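Local coordinates for protein probable N-glycosylase/DNA lyase (Thermotoga maritima, PDB 3N0U) that is a probable N-glycosylase/DNA lyase of the helix-hairpin-helix clan, a mainly helical protein without strands, at residues L17-L20 / E21-E25; Q100-A103 / E104-V107; Y208-Y211 / L212-G215. All coordinates share one frame; numbering follows the deposited sequence.

Overall arrangement
Contacts 1 and 3 are neighbours: helices 13-44 and 202-214 pack against each other there, with Ile23 lying against Tyr211 and Leu212, and the centres of contacts 1 and 3 are about 10 Å apart. Contact 2, on helix 99-109, sits on the opposite side of the chain's centre, its own centre about 39 Å from that of contact 1 and 30 Å from that of contact 3. Contact 1 is a surface turn dominated by i/i+3 salt bridges. Contact 2 is partly buried and combines a doubly held carboxylate with packing round a phenylalanine. Contact 3, also partly buried, has no charged pair; it is the end of a helix, shaped by glycine, a tyrosine ring and water.

Contact 1 (L17-L20 / E21-E25); sequences LKEL and ERIRE
Glu19 and Arg22, three residues apart on the long N-terminal helix 13-44, form a salt bridge across successive turns of this mainly helical glycosylase fold. In Glu19, CG lies opposite the backbone N (chi1 176°) and the chain bends at chi2, which brings the carboxylate to the Arg22 side chain. Glu19 OE1 meets Arg22 NH1 at 3.1 Å. The approach uses the anti side of the carboxylate; the two flat groups are twisted 38° against each other, and one N-H, from NH1, makes the link. The extended Arg22 chain runs past the Lys18 carbonyl, and the far nitrogen NH2 comes within 3.8 Å of Lys18 CE. The two positive ends, Lys18 NZ and Arg22 NH2, are 4.3 Å apart, and the nearby Glu19 charge probably eases that crowding.

A second i/i+3 salt bridge runs on another side of the helix, where Arg24 NH2 meets Glu21 OE1 at 3.0 Å. Here the oxygen is used on its syn side and lies in the guanidinium plane, while NH2 is tilted 23° out of the carboxylate plane. Arg24 is also tied to Phe198, through its carbonyl and a cation-pi contact with its ring, and to the carboxylate of Glu200.

Backbone bonds keep the turns regular, Glu21 N to Leu17 O (2.9 Å) and Arg22 N to Lys18 O (3.0 Å), whereas those donated by Ile23 N are weak. On the apolar side, Leu20 packs on Phe198 and Phe205. Leu20 CD2 approaches Ile23 CD1 only loosely, at 4.4 Å.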
loop_
_atom_site.group_PDB
_atom_site.type_symbol
_atom_site.label_atom_id
_atom_site.label_comp_id
_atom_site.label_asym_id
_atom_site.label_seq_id
_atom_site.Cartn_x
_atom_site.Cartn_y
_atom_site.Cartn_z
ATOM N N LEU A 17 11.577 -18.638 2.761
ATOM C CA LEU A 17 10.994 -18.809 4.085
ATOM C C LEU A 17 12.068 -18.867 5.161
ATOM O O LEU A 17 11.889 -18.313 6.231
ATOM C CB LEU A 17 10.099 -20.038 4.139
ATOM C CG LEU A 17 8.806 -19.875 3.335
ATOM C CD1 LEU A 17 8.109 -21.216 3.169
ATOM C CD2 LEU A 17 7.871 -18.870 4.014
ATOM N N LYS A 18 13.201 -19.498 4.881
ATOM C CA LYS A 18 14.249 -19.579 5.889
ATOM C C LYS A 18 14.837 -18.212 6.181
ATOM O O LYS A 18 15.091 -17.877 7.342
ATOM C CB LYS A 18 15.350 -20.549 5.463
ATOM C CG LYS A 18 14.900 -22.005 5.532
ATOM C CD LYS A 18 15.912 -22.961 4.923
ATOM C CE LYS A 18 17.257 -22.860 5.613
ATOM N NZ LYS A 18 18.212 -23.872 5.084
ATOM N N GLU A 19 15.035 -17.403 5.143
ATOM C CA GLU A 19 15.590 -16.080 5.358
ATOM C C GLU A 19 14.610 -15.212 6.128
ATOM O O GLU A 19 15.021 -14.452 7.005
ATOM C CB GLU A 19 15.940 -15.405 4.045
ATOM C CG GLU A 19 16.444 -13.967 4.238
ATOM C CD GLU A 19 17.646 -13.836 5.211
ATOM O OE1 GLU A 19 18.453 -14.791 5.349
ATOM O OE2 GLU A 19 17.781 -12.759 5.834
ATOM N N LEU A 20 13.324 -15.336 5.822
ATOM C CA LEU A 20 12.321 -14.590 6.555
ATOM C C LEU A 20 12.296 -15.029 8.012
ATOM O O LEU A 20 12.142 -14.199 8.904
ATOM C CB LEU A 20 10.937 -14.762 5.941
ATOM C CG LEU A 20 10.685 -14.024 4.629
ATOM C CD1 LEU A 20 9.493 -14.634 3.911
ATOM C CD2 LEU A 20 10.460 -12.527 4.878
ATOM N N GLU A 21 12.434 -16.319 8.270
ATOM C CA GLU A 21 12.471 -16.773 9.647
ATOM C C GLU A 21 13.662 -16.210 10.403
ATOM O O GLU A 21 13.555 -15.950 11.584
ATOM C CB GLU A 21 12.460 -18.291 9.749
ATOM C CG GLU A 21 11.200 -18.955 9.184
ATOM C CD GLU A 21 9.939 -18.764 10.001
ATOM O OE1 GLU A 21 9.914 -17.915 10.908
ATOM O OE2 GLU A 21 8.939 -19.468 9.708
ATOM N N ARG A 22 14.786 -15.990 9.717
ATOM C CA ARG A 22 15.955 -15.456 10.395
ATOM C C ARG A 22 15.795 -13.995 10.804
ATOM O O ARG A 22 16.443 -13.551 11.760
ATOM C CB ARG A 22 17.203 -15.578 9.527
ATOM C CG ARG A 22 17.674 -16.992 9.253
ATOM C CD ARG A 22 18.934 -16.952 8.391
ATOM N NE ARG A 22 19.288 -18.269 7.874
ATOM C CZ ARG A 22 19.126 -18.657 6.608
ATOM N NH1 ARG A 22 18.633 -17.822 5.699
ATOM N NH2 ARG A 22 19.478 -19.886 6.247
ATOM N N ILE A 23 14.950 -13.244 10.098
ATOM C CA ILE A 23 14.731 -11.841 10.472
ATOM C C ILE A 23 13.466 -11.647 11.272
ATOM O O ILE A 23 13.188 -10.544 11.727
ATOM C CB ILE A 23 14.753 -10.853 9.261
ATOM C CG1 ILE A 23 13.737 -11.199 8.181
ATOM C CG2 ILE A 23 16.159 -10.801 8.641
ATOM C CD1 ILE A 23 12.299 -10.879 8.509
ATOM N N ARG A 24 12.701 -12.713 11.463
ATOM C CA ARG A 24 11.373 -12.570 12.043
ATOM C C ARG A 24 11.387 -11.958 13.432
ATOM O O ARG A 24 10.629 -11.038 13.724
ATOM C CB ARG A 24 10.676 -13.920 12.079
ATOM C CG ARG A 24 9.207 -13.833 12.420
ATOM C CD ARG A 24 8.612 -15.248 12.446
ATOM N NE ARG A 24 7.155 -15.217 12.342
ATOM C CZ ARG A 24 6.429 -16.133 11.728
ATOM N NH1 ARG A 24 5.120 -15.979 11.687
ATOM N NH2 ARG A 24 6.999 -17.217 11.178
ATOM N N GLU A 25 12.268 -12.445 14.297
ATOM C CA GLU A 25 12.243 -12.010 15.688
ATOM C C GLU A 25 12.573 -10.533 15.775
ATOM O O GLU A 25 11.935 -9.792 16.503
ATOM C CB GLU A 25 13.251 -12.809 16.502
ATOM C CG GLU A 25 13.320 -12.410 17.961
ATOM C CD GLU A 25 14.455 -13.113 18.698
ATOM O OE1 GLU A 25 15.145 -12.453 19.511
ATOM O OE2 GLU A 25 14.661 -14.326 18.459
#

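Contact 2 (Q100-A103 / E104-V107)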
loop_
_atom_site.group_PDB
_atom_site.type_symbol
_atom_site.label_atom_id
_atom_site.label_comp_id
_atom_site.label_asym_id
_atom_site.label_seq_id
_atom_site.Cartn_x
_atom_site.Cartn_y
_atom_site.Cartn_z
ATOM N N GLN A 100 2.115 17.473 -11.107
ATOM C CA GLN A 100 0.863 17.963 -11.682
ATOM C C GLN A 100 -0.164 16.844 -11.748
ATOM O O GLN A 100 -1.305 17.000 -11.312
ATOM C CB GLN A 100 1.084 18.576 -13.064
ATOM C CG GLN A 100 -0.161 19.184 -13.657
ATOM C CD GLN A 100 -0.638 20.437 -12.935
ATOM O OE1 GLN A 100 0.152 21.216 -12.372
ATOM N NE2 GLN A 100 -1.941 20.651 -12.976
ATOM N N LYS A 101 0.232 15.704 -12.285
ATOM C CA LYS A 101 -0.726 14.634 -12.461
ATOM C C LYS A 101 -1.179 14.059 -11.117
ATOM O O LYS A 101 -2.359 13.763 -10.929
ATOM C CB LYS A 101 -0.135 13.547 -13.373
ATOM C CG LYS A 101 -1.165 12.664 -14.000
ATOM C CD LYS A 101 -2.079 13.479 -14.949
ATOM C CE LYS A 101 -3.529 13.408 -14.540
ATOM N NZ LYS A 101 -4.408 13.894 -15.646
ATOM N N ARG A 102 -0.271 13.876 -10.171
ATOM C CA ARG A 102 -0.674 13.357 -8.862
ATOM C C ARG A 102 -1.594 14.340 -8.158
ATOM O O ARG A 102 -2.557 13.935 -7.505
ATOM C CB ARG A 102 0.535 13.051 -7.978
ATOM C CG ARG A 102 1.480 11.988 -8.531
ATOM C CD ARG A 102 0.856 10.596 -8.634
ATOM N NE ARG A 102 1.786 9.717 -9.345
ATOM C CZ ARG A 102 1.927 9.674 -10.668
ATOM N NH1 ARG A 102 1.172 10.436 -11.465
ATOM N NH2 ARG A 102 2.829 8.870 -11.201
ATOM N N ALA A 103 -1.312 15.631 -8.280
ATOM C CA ALA A 103 -2.191 16.647 -7.686
ATOM C C ALA A 103 -3.594 16.526 -8.278
ATOM O O ALA A 103 -4.585 16.631 -7.557
ATOM C CB ALA A 103 -1.641 18.032 -7.911
ATOM N N GLU A 104 -3.673 16.311 -9.586
ATOM C CA GLU A 104 -4.957 16.210 -10.260
ATOM C C GLU A 104 -5.742 15.005 -9.765
ATOM O O GLU A 104 -6.955 15.102 -9.512
ATOM C CB GLU A 104 -4.752 16.148 -11.775
ATOM C CG GLU A 104 -4.311 17.485 -12.367
ATOM C CD GLU A 104 -3.954 17.449 -13.837
ATOM O OE1 GLU A 104 -4.059 16.382 -14.463
ATOM O OE2 GLU A 104 -3.574 18.518 -14.366
ATOM N N PHE A 105 -5.056 13.877 -9.610
ATOM C CA PHE A 105 -5.684 12.681 -9.058
ATOM C C PHE A 105 -6.274 12.950 -7.682
ATOM O O PHE A 105 -7.417 12.590 -7.408
ATOM C CB PHE A 105 -4.687 11.526 -8.915
ATOM C CG PHE A 105 -4.173 10.972 -10.209
ATOM C CD1 PHE A 105 -4.858 11.127 -11.395
ATOM C CD2 PHE A 105 -2.975 10.282 -10.221
ATOM C CE1 PHE A 105 -4.352 10.600 -12.574
ATOM C CE2 PHE A 105 -2.476 9.737 -11.378
ATOM C CZ PHE A 105 -3.159 9.902 -12.563
ATOM N N ILE A 106 -5.484 13.574 -6.816
ATOM C CA ILE A 106 -5.895 13.812 -5.428
ATOM C C ILE A 106 -7.118 14.741 -5.405
ATOM O O ILE A 106 -8.111 14.487 -4.683
ATOM C CB ILE A 106 -4.719 14.347 -4.585
ATOM C CG1 ILE A 106 -3.706 13.220 -4.396
ATOM C CG2 ILE A 106 -5.182 14.858 -3.224
ATOM C CD1 ILE A 106 -2.322 13.694 -3.973
ATOM N N VAL A 107 -7.057 15.825 -6.164
ATOM C CA VAL A 107 -8.171 16.760 -6.196
ATOM C C VAL A 107 -9.449 16.033 -6.660
ATOM O O VAL A 107 -10.537 16.197 -6.070
ATOM C CB VAL A 107 -7.871 17.971 -7.092
ATOM C CG1 VAL A 107 -9.119 18.812 -7.265
ATOM C CG2 VAL A 107 -6.782 18.830 -6.471
#
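Glu104 is gripped by two side chains from the preceding turn, one on each carboxylate oxygen. Gln100 NE2 gives OE2 of Glu104 a nearly straight hydrogen bond of 3.0 Å (173° at the hydrogen). The acceptor lies in the plane of the amide, but the amide and carboxylate planes stand 78° apart. On the other oxygen, Lys101 NZ forms a salt bridge to Glu104 OE1 at 2.8 Å, arriving almost in line with the C-O bond. Together the two bonds should fix the rotation of the carboxylate about its extended chain.

These i/i+4 and i/i+3 pairs lie on helix 99-109 of the helix-hairpin-helix glycosylase fold. Gln100, Ala103 and Glu104 lie against Leu84 of helix 84-93, and Ile106 against Phe51 and Ser55 of helix 47-59. Routine i/i+4 bonds, such as Val107 N to Ala103 O at 2.9 Å, hold the backbone.

The ring of Phe105 is met by both the chain and the carbonyl of Lys101. The methylenes, bent at chi2 and chi3 on their way to Glu104, cross it at about a right angle, with Lys101 CG 3.7 Å from Phe105 CZ and Lys101 CE 3.5 Å from Phe105 CE1. The carbonyl oxygen of Lys101 sits over one face of the ring, offset toward its rim.

Contact 3 (Y208-Y211 / L212-G215); sequences YLWY and LVKG
Tyr208 to Lys214 form the last two turns of helix 202-214, weakly bonded from about Leu212, and Gly215 is the first residue to leave helical angles, with a positive phi of 75° that suits glycine. This glycine C-terminus is closed by Gly215 N bonding to Tyr211 O at 2.9 Å. One residue earlier, Trp210 O accepts from Val213 N at 3.2 Å, a donor that stands well above the carbonyl plane. A water bridges the same Trp210 O to Lys214 N, taking the place of a direct i/i+4 bond.

The Tyr211 ring lies over Gly215. A chi1 of -176° sets the ring beside the carbonyl carbon of its own residue, and its face is turned to Gly215, whose CA lies 3.6 Å from the centroid of the Tyr211 ring in a CH-pi contact, 15° off the normal. The ring also packs on Ile23 and Ala27 of helix 13-44, and its hydroxyl is bonded to Glu26 there.

On another side of the turn, Trp210 and Val213 run alongside each other, Trp210 CE3 3.9 Å from Val213 CG2, beside His161, which meets the indole and bonds to Leu209 O. At the helix end, a second water donates to both Tyr211 OH and Gly215 O, at 2.8 Å each, joining the far end of the ring to the glycine carbonyl.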
loop_
_atom_site.group_PDB
_atom_site.type_symbol
_atom_site.label_atom_id
_atom_site.label_comp_id
_atom_site.label_asym_id
_atom_site.label_seq_id
_atom_site.Cartn_x
_atom_site.Cartn_y
_atom_site.Cartn_z
ATOM N N TYR A 208 7.138 -8.000 6.545
ATOM C CA TYR A 208 8.302 -8.864 6.703
ATOM C C TYR A 208 9.084 -8.931 5.382
ATOM O O TYR A 208 10.309 -8.878 5.389
ATOM C CB TYR A 208 7.889 -10.259 7.193
ATOM C CG TYR A 208 7.468 -10.289 8.642
ATOM C CD1 TYR A 208 8.404 -10.331 9.657
ATOM C CD2 TYR A 208 6.125 -10.302 8.995
ATOM C CE1 TYR A 208 8.016 -10.370 10.988
ATOM C CE2 TYR A 208 5.730 -10.329 10.320
ATOM C CZ TYR A 208 6.687 -10.376 11.307
ATOM O OH TYR A 208 6.334 -10.392 12.623
ATOM N N LEU A 209 8.382 -9.050 4.259
ATOM C CA LEU A 209 9.033 -9.097 2.945
ATOM C C LEU A 209 9.852 -7.834 2.710
ATOM O O LEU A 209 10.973 -7.872 2.189
ATOM C CB LEU A 209 8.000 -9.252 1.835
ATOM C CG LEU A 209 7.313 -10.616 1.726
ATOM C CD1 LEU A 209 6.263 -10.565 0.633
ATOM C CD2 LEU A 209 8.306 -11.730 1.445
ATOM N N TRP A 210 9.301 -6.688 3.087
ATOM C CA TRP A 210 10.028 -5.441 2.853
ATOM C C TRP A 210 11.216 -5.246 3.786
ATOM O O TRP A 210 12.182 -4.572 3.423
ATOM C CB TRP A 210 9.092 -4.235 2.916
ATOM C CG TRP A 210 8.582 -3.850 1.568
ATOM C CD1 TRP A 210 7.376 -4.156 1.017
ATOM C CD2 TRP A 210 9.292 -3.095 0.592
ATOM N NE1 TRP A 210 7.288 -3.629 -0.247
ATOM C CE2 TRP A 210 8.453 -2.965 -0.528
ATOM C CE3 TRP A 210 10.558 -2.504 0.562
ATOM C CZ2 TRP A 210 8.841 -2.277 -1.671
ATOM C CZ3 TRP A 210 10.942 -1.813 -0.571
ATOM C CH2 TRP A 210 10.087 -1.708 -1.674
ATOM N N TYR A 211 11.163 -5.851 4.968
ATOM C CA TYR A 211 12.280 -5.795 5.908
ATOM C C TYR A 211 13.547 -6.385 5.283
ATOM O O TYR A 211 14.650 -5.953 5.572
ATOM C CB TYR A 211 11.926 -6.510 7.224
ATOM C CG TYR A 211 13.007 -6.409 8.265
ATOM C CD1 TYR A 211 13.051 -5.336 9.123
ATOM C CD2 TYR A 211 14.030 -7.357 8.346
ATOM C CE1 TYR A 211 14.054 -5.217 10.067
ATOM C CE2 TYR A 211 15.016 -7.248 9.283
ATOM C CZ TYR A 211 15.042 -6.161 10.129
ATOM O OH TYR A 211 16.039 -6.019 11.058
ATOM N N LEU A 212 13.372 -7.340 4.392
ATOM C CA LEU A 212 14.524 -8.002 3.767
ATOM C C LEU A 212 15.469 -7.055 3.044
ATOM O O LEU A 212 16.653 -7.335 2.951
ATOM C CB LEU A 212 14.061 -9.068 2.773
ATOM C CG LEU A 212 13.259 -10.231 3.337
ATOM C CD1 LEU A 212 12.846 -11.171 2.176
ATOM C CD2 LEU A 212 14.048 -10.968 4.367
ATOM N N VAL A 213 14.948 -5.951 2.510
ATOM C CA VAL A 213 15.734 -5.077 1.650
ATOM C C VAL A 213 16.828 -4.345 2.433
ATOM O O VAL A 213 18.048 -4.506 2.174
ATOM C CB VAL A 213 14.813 -4.024 0.980
ATOM C CG1 VAL A 213 15.610 -3.079 0.095
ATOM C CG2 VAL A 213 13.717 -4.713 0.182
ATOM N N LYS A 214 16.396 -3.536 3.394
ATOM C CA LYS A 214 17.297 -2.645 4.106
ATOM C C LYS A 214 17.064 -2.693 5.615
ATOM O O LYS A 214 17.641 -1.920 6.362
ATOM C CB LYS A 214 17.121 -1.206 3.599
ATOM C CG LYS A 214 17.801 -0.947 2.259
ATOM C CD LYS A 214 17.580 0.476 1.757
ATOM C CE LYS A 214 18.638 1.446 2.285
ATOM N NZ LYS A 214 18.353 1.936 3.665
ATOM N N GLY A 215 16.186 -3.590 6.064
ATOM C CA GLY A 215 15.923 -3.715 7.478
ATOM C C GLY A 215 15.066 -2.579 7.989
ATOM O O GLY A 215 15.198 -2.177 9.139
HETATM O O HOH W 1 13.903 -2.630 4.260
HETATM O O HOH W 2 17.132 -3.437 10.754
#